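PDB 5NY5: 3,4-dihydroxybenzoate decarboxylase from Enterobacter cloacae, which catalyses the decarboxylation of 3,4-dihydroxybenzoate to catechol with the help of prenylated FMN, and can run in reverse to carboxylate catechols at the para position. Local coordinates for residues V174-E179 / E277-N282; L180-A185 / P302-K307. All blocks are in the same frame, centred on the assembly; numbering follows the deposited sequence.

Contact 1 of 2, residues V174-E179 / E277-N282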
ATOM      1  N   VAL A 174      -1.142  -3.668 -49.895  1.00 69.72           N
ATOM      2  CA  VAL A 174      -0.800  -3.626 -51.311  1.00 70.83           C
ATOM      3  C   VAL A 174       0.342  -2.640 -51.516  1.00 72.64           C
ATOM      4  O   VAL A 174       0.243  -1.468 -51.138  1.00 72.63           O
ATOM      5  CB  VAL A 174      -2.020  -3.248 -52.159  1.00 69.84           C
ATOM      6  CG1 VAL A 174      -1.631  -3.110 -53.617  1.00 71.25           C
ATOM      7  CG2 VAL A 174      -3.120  -4.281 -51.990  1.00 68.24           C
ATOM      8  N   GLN A 175       1.430  -3.110 -52.121  1.00 74.35           N
ATOM      9  CA  GLN A 175       2.616  -2.296 -52.345  1.00 76.35           C
ATOM     10  C   GLN A 175       2.841  -1.968 -53.812  1.00 77.67           C
ATOM     11  O   GLN A 175       3.033  -0.801 -54.163  1.00 78.51           O
ATOM     12  CB  GLN A 175       3.854  -3.006 -51.779  1.00 77.74           C
ATOM     13  CG  GLN A 175       3.757  -3.347 -50.300  1.00 76.81           C
ATOM     14  CD  GLN A 175       3.721  -2.117 -49.411  1.00 76.66           C
ATOM     15  OE1 GLN A 175       4.053  -1.012 -49.841  1.00 77.63           O
ATOM     16  NE2 GLN A 175       3.320  -2.305 -48.161  1.00 75.59           N
ATOM     17  N   GLU A 176       2.828  -2.976 -54.682  1.00 78.02           N
ATOM     18  CA  GLU A 176       3.042  -2.757 -56.106  1.00 79.47           C
ATOM     19  C   GLU A 176       1.964  -3.456 -56.920  1.00 78.45           C
ATOM     20  O   GLU A 176       1.014  -4.008 -56.355  1.00 76.55           O
ATOM     21  CB  GLU A 176       4.426  -3.257 -56.525  1.00 81.80           C
ATOM     22  CG  GLU A 176       5.577  -2.689 -55.712  1.00 83.07           C
ATOM     23  CD  GLU A 176       5.820  -1.220 -55.984  1.00 84.02           C
ATOM     24  OE1 GLU A 176       5.306  -0.701 -56.996  1.00 84.19           O
ATOM     25  OE2 GLU A 176       6.532  -0.582 -55.181  1.00 84.75           O
ATOM     26  N   ARG A 177       2.100  -3.438 -58.248  1.00 79.86           N
ATOM     27  CA  ARG A 177       1.170  -4.174 -59.096  1.00 79.27           C
ATOM     28  C   ARG A 177       1.257  -5.676 -58.871  1.00 78.97           C
ATOM     29  O   ARG A 177       0.291  -6.391 -59.156  1.00 77.89           O
ATOM     30  CB  ARG A 177       1.431  -3.859 -60.571  1.00 81.24           C
ATOM     31  CG  ARG A 177       2.894  -3.938 -60.969  1.00 83.74           C
ATOM     32  CD  ARG A 177       3.066  -4.310 -62.432  1.00 85.65           C
ATOM     33  NE  ARG A 177       3.020  -5.756 -62.635  1.00 85.67           N
ATOM     34  CZ  ARG A 177       3.360  -6.362 -63.768  1.00 87.58           C
ATOM     35  NH1 ARG A 177       3.292  -7.683 -63.862  1.00 87.58           N
ATOM     36  NH2 ARG A 177       3.772  -5.649 -64.805  1.00 89.62           N
ATOM     37  N   ASP A 178       2.389  -6.171 -58.365  1.00 80.05           N
ATOM     38  CA  ASP A 178       2.544  -7.603 -58.146  1.00 80.03           C
ATOM     39  C   ASP A 178       3.221  -7.917 -56.818  1.00 79.86           C
ATOM     40  O   ASP A 178       3.794  -9.002 -56.669  1.00 80.67           O
ATOM     41  CB  ASP A 178       3.335  -8.240 -59.293  1.00 82.35           C
ATOM     42  CG  ASP A 178       4.703  -7.613 -59.478  1.00 84.64           C
ATOM     43  OD1 ASP A 178       4.957  -6.542 -58.891  1.00 84.45           O
ATOM     44  OD2 ASP A 178       5.523  -8.189 -60.222  1.00 86.75           O
ATOM     45  N   GLU A 179       3.167  -7.004 -55.848  1.00 78.97           N
ATOM     46  CA  GLU A 179       3.845  -7.181 -54.573  1.00 79.05           C
ATOM     47  C   GLU A 179       2.925  -6.805 -53.421  1.00 76.87           C
ATOM     48  O   GLU A 179       2.165  -5.836 -53.507  1.00 75.85           O
ATOM     49  CB  GLU A 179       5.125  -6.340 -54.506  1.00 81.03           C
ATOM     50  CG  GLU A 179       6.159  -6.705 -55.555  1.00 83.49           C
ATOM     51  CD  GLU A 179       7.389  -5.827 -55.485  1.00 85.55           C
ATOM     52  OE1 GLU A 179       7.493  -5.030 -54.529  1.00 85.08           O
ATOM     53  OE2 GLU A 179       8.249  -5.931 -56.385  1.00 87.75           O
ATOM     54  N   GLU A 277       6.189  -0.723 -44.310  1.00 71.37           N
ATOM     55  CA  GLU A 277       4.772  -0.845 -44.642  1.00 69.68           C
ATOM     56  C   GLU A 277       4.248   0.396 -45.352  1.00 69.86           C
ATOM     57  O   GLU A 277       3.496   0.289 -46.329  1.00 69.63           O
ATOM     58  CB  GLU A 277       3.976  -1.122 -43.367  1.00 67.69           C
ATOM     59  CG  GLU A 277       2.759  -2.005 -43.556  1.00 66.13           C
ATOM     60  CD  GLU A 277       2.303  -2.637 -42.257  1.00 64.61           C
ATOM     61  OE1 GLU A 277       2.940  -2.375 -41.216  1.00 64.75           O
ATOM     62  OE2 GLU A 277       1.313  -3.396 -42.273  1.00 63.37           O
ATOM     63  N   ASP A 278       4.640   1.582 -44.889  1.00 70.40           N
ATOM     64  CA  ASP A 278       4.125   2.841 -45.414  1.00 70.62           C
ATOM     65  C   ASP A 278       5.056   3.468 -46.447  1.00 72.88           C
ATOM     66  O   ASP A 278       5.154   4.698 -46.521  1.00 73.65           O
ATOM     67  CB  ASP A 278       3.872   3.820 -44.270  1.00 69.87           C
ATOM     68  CG  ASP A 278       5.143   4.190 -43.531  1.00 71.14           C
ATOM     69  OD1 ASP A 278       6.090   3.376 -43.523  1.00 72.03           O
ATOM     70  OD2 ASP A 278       5.197   5.299 -42.961  1.00 71.35           O
ATOM     71  N   GLN A 279       5.730   2.648 -47.257  1.00 74.09           N
ATOM     72  CA  GLN A 279       6.724   3.186 -48.182  1.00 76.44           C
ATOM     73  C   GLN A 279       6.107   4.143 -49.195  1.00 76.89           C
ATOM     74  O   GLN A 279       6.755   5.113 -49.603  1.00 78.63           O
ATOM     75  CB  GLN A 279       7.446   2.048 -48.901  1.00 77.63           C
ATOM     76  CG  GLN A 279       6.542   1.151 -49.724  1.00 76.75           C
ATOM     77  CD  GLN A 279       7.306   0.353 -50.757  1.00 78.51           C
ATOM     78  OE1 GLN A 279       8.469   0.636 -51.040  1.00 80.57           O
ATOM     79  NE2 GLN A 279       6.658  -0.660 -51.323  1.00 77.82           N
ATOM     80  N   HIS A 280       4.864   3.899 -49.607  1.00 75.48           N
ATOM     81  CA  HIS A 280       4.217   4.735 -50.608  1.00 75.96           C
ATOM     82  C   HIS A 280       3.360   5.841 -50.009  1.00 74.94           C
ATOM     83  O   HIS A 280       2.964   6.757 -50.738  1.00 75.66           O
ATOM     84  CB  HIS A 280       3.353   3.877 -51.541  1.00 75.32           C
ATOM     85  CG  HIS A 280       4.134   2.899 -52.363  1.00 76.64           C
ATOM     86  ND1 HIS A 280       4.939   3.285 -53.413  1.00 78.88           N
ATOM     87  CD2 HIS A 280       4.226   1.550 -52.295  1.00 76.15           C
ATOM     88  CE1 HIS A 280       5.497   2.217 -53.953  1.00 79.71           C
ATOM     89  NE2 HIS A 280       5.082   1.151 -53.293  1.00 78.10           N
ATOM     90  N   THR A 281       3.066   5.788 -48.711  1.00 73.41           N
ATOM     91  CA  THR A 281       2.216   6.784 -48.074  1.00 72.44           C
ATOM     92  C   THR A 281       2.930   7.630 -47.035  1.00 72.94           C
ATOM     93  O   THR A 281       2.582   8.801 -46.874  1.00 73.18           O
ATOM     94  CB  THR A 281       1.011   6.108 -47.413  1.00 70.13           C
ATOM     95  OG1 THR A 281       1.466   5.069 -46.540  1.00 69.35           O
ATOM     96  CG2 THR A 281       0.094   5.513 -48.469  1.00 69.68           C
ATOM     97  N   ASN A 282       3.906   7.063 -46.322  1.00 73.20           N
ATOM     98  CA  ASN A 282       4.701   7.787 -45.327  1.00 73.88           C
ATOM     99  C   ASN A 282       3.835   8.386 -44.225  1.00 72.35           C
ATOM    100  O   ASN A 282       4.169   9.430 -43.658  1.00 73.07           O
ATOM    101  CB  ASN A 282       5.557   8.876 -45.981  1.00 76.23           C
ATOM    102  CG  ASN A 282       6.568   8.313 -46.959  1.00 78.00           C
ATOM    103  OD1 ASN A 282       7.035   7.185 -46.806  1.00 77.81           O
ATOM    104  ND2 ASN A 282       6.914   9.100 -47.969  1.00 79.86           N
TER

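Contact 2 of 2, residues L180-A185 / P302-K307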
ATOM      1  N   LEU A 180       3.008  -7.578 -52.342  1.00 76.35           N
ATOM      2  CA  LEU A 180       2.285  -7.312 -51.109  1.00 74.62           C
ATOM      3  C   LEU A 180       3.241  -7.431 -49.933  1.00 75.53           C
ATOM      4  O   LEU A 180       4.186  -8.224 -49.959  1.00 77.05           O
ATOM      5  CB  LEU A 180       1.121  -8.288 -50.908  1.00 72.85           C
ATOM      6  CG  LEU A 180       0.027  -8.369 -51.970  1.00 71.88           C
ATOM      7  CD1 LEU A 180      -0.632  -9.733 -51.914  1.00 71.06           C
ATOM      8  CD2 LEU A 180      -1.002  -7.278 -51.754  1.00 70.39           C
ATOM      9  N   SER A 181       2.987  -6.640 -48.895  1.00 74.76           N
ATOM     10  CA  SER A 181       3.727  -6.738 -47.645  1.00 75.52           C
ATOM     11  C   SER A 181       2.886  -7.501 -46.633  1.00 74.00           C
ATOM     12  O   SER A 181       1.707  -7.189 -46.438  1.00 72.20           O
ATOM     13  CB  SER A 181       4.089  -5.354 -47.106  1.00 76.03           C
ATOM     14  OG  SER A 181       2.929  -4.601 -46.810  1.00 74.25           O
HETATM   15  N   MSE A 182       3.487  -8.504 -46.004  1.00 74.86           N
HETATM   16  CA  MSE A 182       2.766  -9.353 -45.065  1.00 73.70           C
HETATM   17  C   MSE A 182       3.591  -9.641 -43.816  1.00 74.96           C
HETATM   18  O   MSE A 182       4.708 -10.142 -43.902  1.00 76.85           O
HETATM   19  CB  MSE A 182       2.361 -10.663 -45.743  1.00 73.34           C
HETATM   20  CG  MSE A 182       1.951 -11.772 -44.786  1.00 72.83           C
HETATM   21 SE   MSE A 182       1.014 -13.235 -45.679  1.00 71.89          SE
HETATM   22  CE  MSE A 182       1.590 -14.700 -44.532  1.00 73.11           C
ATOM     23  N   PHE A 183       3.027  -9.317 -42.655  1.00 74.07           N
ATOM     24  CA  PHE A 183       3.688  -9.574 -41.386  1.00 75.28           C
ATOM     25  C   PHE A 183       3.456 -11.012 -40.940  1.00 75.21           C
ATOM     26  O   PHE A 183       2.399 -11.600 -41.184  1.00 73.63           O
ATOM     27  CB  PHE A 183       3.184  -8.607 -40.314  1.00 74.58           C
ATOM     28  CG  PHE A 183       3.679  -8.922 -38.930  1.00 75.76           C
ATOM     29  CD1 PHE A 183       4.952  -8.554 -38.537  1.00 77.94           C
ATOM     30  CD2 PHE A 183       2.867  -9.583 -38.023  1.00 74.85           C
ATOM     31  CE1 PHE A 183       5.409  -8.841 -37.265  1.00 79.22           C
ATOM     32  CE2 PHE A 183       3.320  -9.875 -36.752  1.00 76.12           C
ATOM     33  CZ  PHE A 183       4.592  -9.503 -36.373  1.00 78.32           C
ATOM     34  N   LEU A 184       4.461 -11.577 -40.281  1.00 77.10           N
ATOM     35  CA  LEU A 184       4.380 -12.926 -39.742  1.00 77.45           C
ATOM     36  C   LEU A 184       4.827 -12.903 -38.289  1.00 78.64           C
ATOM     37  O   LEU A 184       5.851 -12.297 -37.962  1.00 80.36           O
ATOM     38  CB  LEU A 184       5.238 -13.909 -40.550  1.00 79.02           C
ATOM     39  CG  LEU A 184       4.785 -14.264 -41.972  1.00 78.14           C
ATOM     40  CD1 LEU A 184       5.227 -13.217 -42.988  1.00 78.46           C
ATOM     41  CD2 LEU A 184       5.284 -15.646 -42.370  1.00 79.50           C
ATOM     42  N   ALA A 185       4.056 -13.558 -37.426  1.00 77.88           N
ATOM     43  CA  ALA A 185       4.374 -13.604 -36.006  1.00 79.08           C
ATOM     44  C   ALA A 185       5.513 -14.581 -35.756  1.00 81.51           C
ATOM     45  O   ALA A 185       5.473 -15.727 -36.215  1.00 81.68           O
ATOM     46  CB  ALA A 185       3.145 -14.007 -35.195  1.00 77.60           C
ATOM     47  N   PRO A 302       8.529  -8.794 -44.855  1.00 74.77           N
ATOM     48  CA  PRO A 302       8.761  -9.660 -46.016  1.00 76.13           C
ATOM     49  C   PRO A 302       7.735  -9.398 -47.108  1.00 75.37           C
ATOM     50  O   PRO A 302       6.565  -9.122 -46.836  1.00 73.41           O
ATOM     51  CB  PRO A 302       8.625 -11.073 -45.440  1.00 75.79           C
ATOM     52  CG  PRO A 302       7.801 -10.905 -44.217  1.00 73.63           C
ATOM     53  CD  PRO A 302       8.148  -9.560 -43.658  1.00 73.48           C
ATOM     54  N   VAL A 303       8.189  -9.490 -48.355  1.00 77.07           N
ATOM     55  CA  VAL A 303       7.382  -9.154 -49.522  1.00 76.79           C
ATOM     56  C   VAL A 303       6.829 -10.435 -50.129  1.00 76.73           C
ATOM     57  O   VAL A 303       7.559 -11.419 -50.295  1.00 78.17           O
ATOM     58  CB  VAL A 303       8.208  -8.368 -50.555  1.00 78.82           C
ATOM     59  CG1 VAL A 303       7.467  -8.272 -51.878  1.00 78.91           C
ATOM     60  CG2 VAL A 303       8.532  -6.982 -50.025  1.00 78.74           C
ATOM     61  N   ILE A 304       5.540 -10.427 -50.453  1.00 75.18           N
ATOM     62  CA  ILE A 304       4.910 -11.501 -51.210  1.00 75.23           C
ATOM     63  C   ILE A 304       4.833 -11.068 -52.666  1.00 76.36           C
ATOM     64  O   ILE A 304       4.212 -10.049 -52.988  1.00 75.64           O
ATOM     65  CB  ILE A 304       3.518 -11.845 -50.662  1.00 72.99           C
ATOM     66  CG1 ILE A 304       3.638 -12.715 -49.413  1.00 72.32           C
ATOM     67  CG2 ILE A 304       2.692 -12.558 -51.719  1.00 73.08           C
ATOM     68  CD1 ILE A 304       2.342 -13.361 -48.998  1.00 70.54           C
ATOM     69  N   LYS A 305       5.477 -11.833 -53.544  1.00 78.26           N
ATOM     70  CA  LYS A 305       5.422 -11.608 -54.983  1.00 79.55           C
ATOM     71  C   LYS A 305       4.345 -12.525 -55.549  1.00 78.90           C
ATOM     72  O   LYS A 305       4.518 -13.746 -55.581  1.00 79.54           O
ATOM     73  CB  LYS A 305       6.776 -11.884 -55.629  1.00 82.20           C
ATOM     74  CG  LYS A 305       6.905 -11.418 -57.068  1.00 83.79           C
ATOM     75  CD  LYS A 305       7.358  -9.971 -57.142  1.00 84.25           C
ATOM     76  CE  LYS A 305       7.826  -9.615 -58.543  1.00 86.44           C
ATOM     77  NZ  LYS A 305       8.343  -8.222 -58.631  1.00 87.16           N
ATOM     78  N   VAL A 306       3.228 -11.939 -55.982  1.00 78.58           N
ATOM     79  CA  VAL A 306       2.114 -12.743 -56.462  1.00 77.89           C
ATOM     80  C   VAL A 306       2.445 -13.315 -57.831  1.00 79.93           C
ATOM     81  O   VAL A 306       3.003 -12.629 -58.698  1.00 82.29           O
ATOM     82  CB  VAL A 306       0.820 -11.910 -56.495  1.00 80.53           C
ATOM     83  CG1 VAL A 306       1.016 -10.651 -57.309  1.00 82.91           C
ATOM     84  CG2 VAL A 306      -0.332 -12.730 -57.056  1.00 81.09           C
ATOM     85  N   LYS A 307       2.127 -14.594 -58.023  1.00 79.32           N
ATOM     86  CA  LYS A 307       2.274 -15.245 -59.317  1.00 81.18           C
ATOM     87  C   LYS A 307       0.960 -15.368 -60.066  1.00 80.48           C
ATOM     88  O   LYS A 307       0.949 -15.281 -61.297  1.00 81.87           O
ATOM     89  CB  LYS A 307       2.888 -16.637 -59.144  1.00 82.35           C
ATOM     90  CG  LYS A 307       4.277 -16.623 -58.533  1.00 83.48           C
ATOM     91  CD  LYS A 307       5.221 -15.766 -59.356  1.00 85.32           C
ATOM     92  CE  LYS A 307       6.597 -15.693 -58.720  1.00 86.54           C
ATOM     93  NZ  LYS A 307       7.519 -14.820 -59.497  1.00 88.43           N
TER

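Contact 1 of 2, residues V174-E179 / E277-N282
Gln175 NE2 serves two acceptors: it donates to the backbone Glu277 O across the contact (3.2 Å, N-H...O angle 170°) and is hydrogen-bonded to Ser181 OG on the strand that follows its own loop. The Glu277 oxygen lies close to the plane of the Gln175 amide, and the bond runs almost straight off the N-H. At the other end of the amide, Gln175 OE1 accepts from Gln279 NE2 at 3.0 Å. Here the donor sits above the Gln175 carbonyl plane, while OE1 stays near the plane of the Gln279 amide; the two amide planes are also markedly turned against each other. With both ends engaged, the Gln175 amide is fixed in its rotation. A bend at chi2 (-66°) carries CD off the extended path, and the amide reaches a loop to which the CB does not point.

Segment 174-179 turns the hairpin between strands 165-174 and 179-182 in the Rift-related, FMN-binding domain. Glu179 O accepts from both Gln175 N (3.1 Å) and Glu176 N (3.2 Å), the signature of a classic beta bulge, and both bulged residues send side chains to loop 277-282. In that loop, Asp278 O accepts from Thr281 N and Asn282 N, closing a tight turn from which Gln279 and His280 project toward the hairpin.

Glu176 OE2 meets the His280 ring at its edge, 2.9 Å from NE2, with the carboxylate plane steeply turned to the ring. The hydrogen bond is weak, bent to 129°; the carboxylate would nevertheless tend to favour a protonated imidazole. The CB of Glu277 is directed away from the hairpin; its OE1 accepts from Asn298 N, and the side chain approaches that of Arg171, a residue of the prenylated-FMN site.

Contact 2 of 2, residues L180-A185 / P302-K307
Met182, present as selenomethionine, brings SE to within 3.6 Å of Ile304 CD1, the two side chains slanting across one another. The Ile304 chain is extended at chi2 (-167°), which carries CD1 out to the selenium. Leu180 lies on the same sheet face as Ile304 and opposite it in register, with Leu180 CB 4.3 Å from Ile304 CB. Leu172, on strand 165-174, touches both Leu180 and Met182, and Leu269, on strand 263-269, touches Ile304, so this face continues into the neighbouring strands. A second apolar contact lies beyond the end of the ladder, where Leu184 CD1 meets Pro302 CG at 3.7 Å. The same CG sits 3.2 Å from Met182 O, so the proline ring packs against backbone as well as side chain.

Strands 179-182 and 303-311 are antiparallel neighbours in the beta-sheet of the flavin-binding domain, and their local axes diverge to 139°, well short of strict antiparallel. Leu180 and Ile304 form a hydrogen-bonded pair, with Leu180 N giving to Ile304 O (2.8 Å) and Ile304 N to Leu180 O (2.6 Å). Ser181 and Val303 are the adjacent non-hydrogen-bonded pair, with side chains on the other face; Val303 CA adds a CH...O contact to Leu180 O at 3.4 Å. One further rung, Met182 N to Pro302 O (3.2 Å), is nearly straight at 173°.

Past this rung the chain enters the cofactor site: Phe183 and Ala185 belong to the prenylated-FMN binding site, which holds no cofactor in this apo chain. Phe183 O accepts from His170 ND1, another cofactor-binding residue, whose side chain also lies against that of Met182. Toward the other end of the pairing, the CB of the partly exposed Lys305 is directed away from residues 180-185, and its NZ makes a salt bridge with Glu179 OE2, at the start of strand 179-182.

Overall arrangement
Both contacts share one hairpin: contact 1 takes its turn, contact 2 the strand that leaves it, and their centres are about 11 Å apart within the Rift-related domain. Contact 2 is the buried one, a backbone ladder flanked by apolar side chains; contact 1, partly buried, joins two loops through amides, a carboxylate and an imidazole and buries less surface (227 against 350 Å²). They are directly coupled, since Asp178 O lies 3.1 Å from Val306 N, a probable hydrogen bond, and Val174 CG2 packs on Leu180 CD2 at 3.7 Å. Each also borders the prenylated-FMN site, contact 2 by containing two of its residues and contact 1 through neighbouring Arg171.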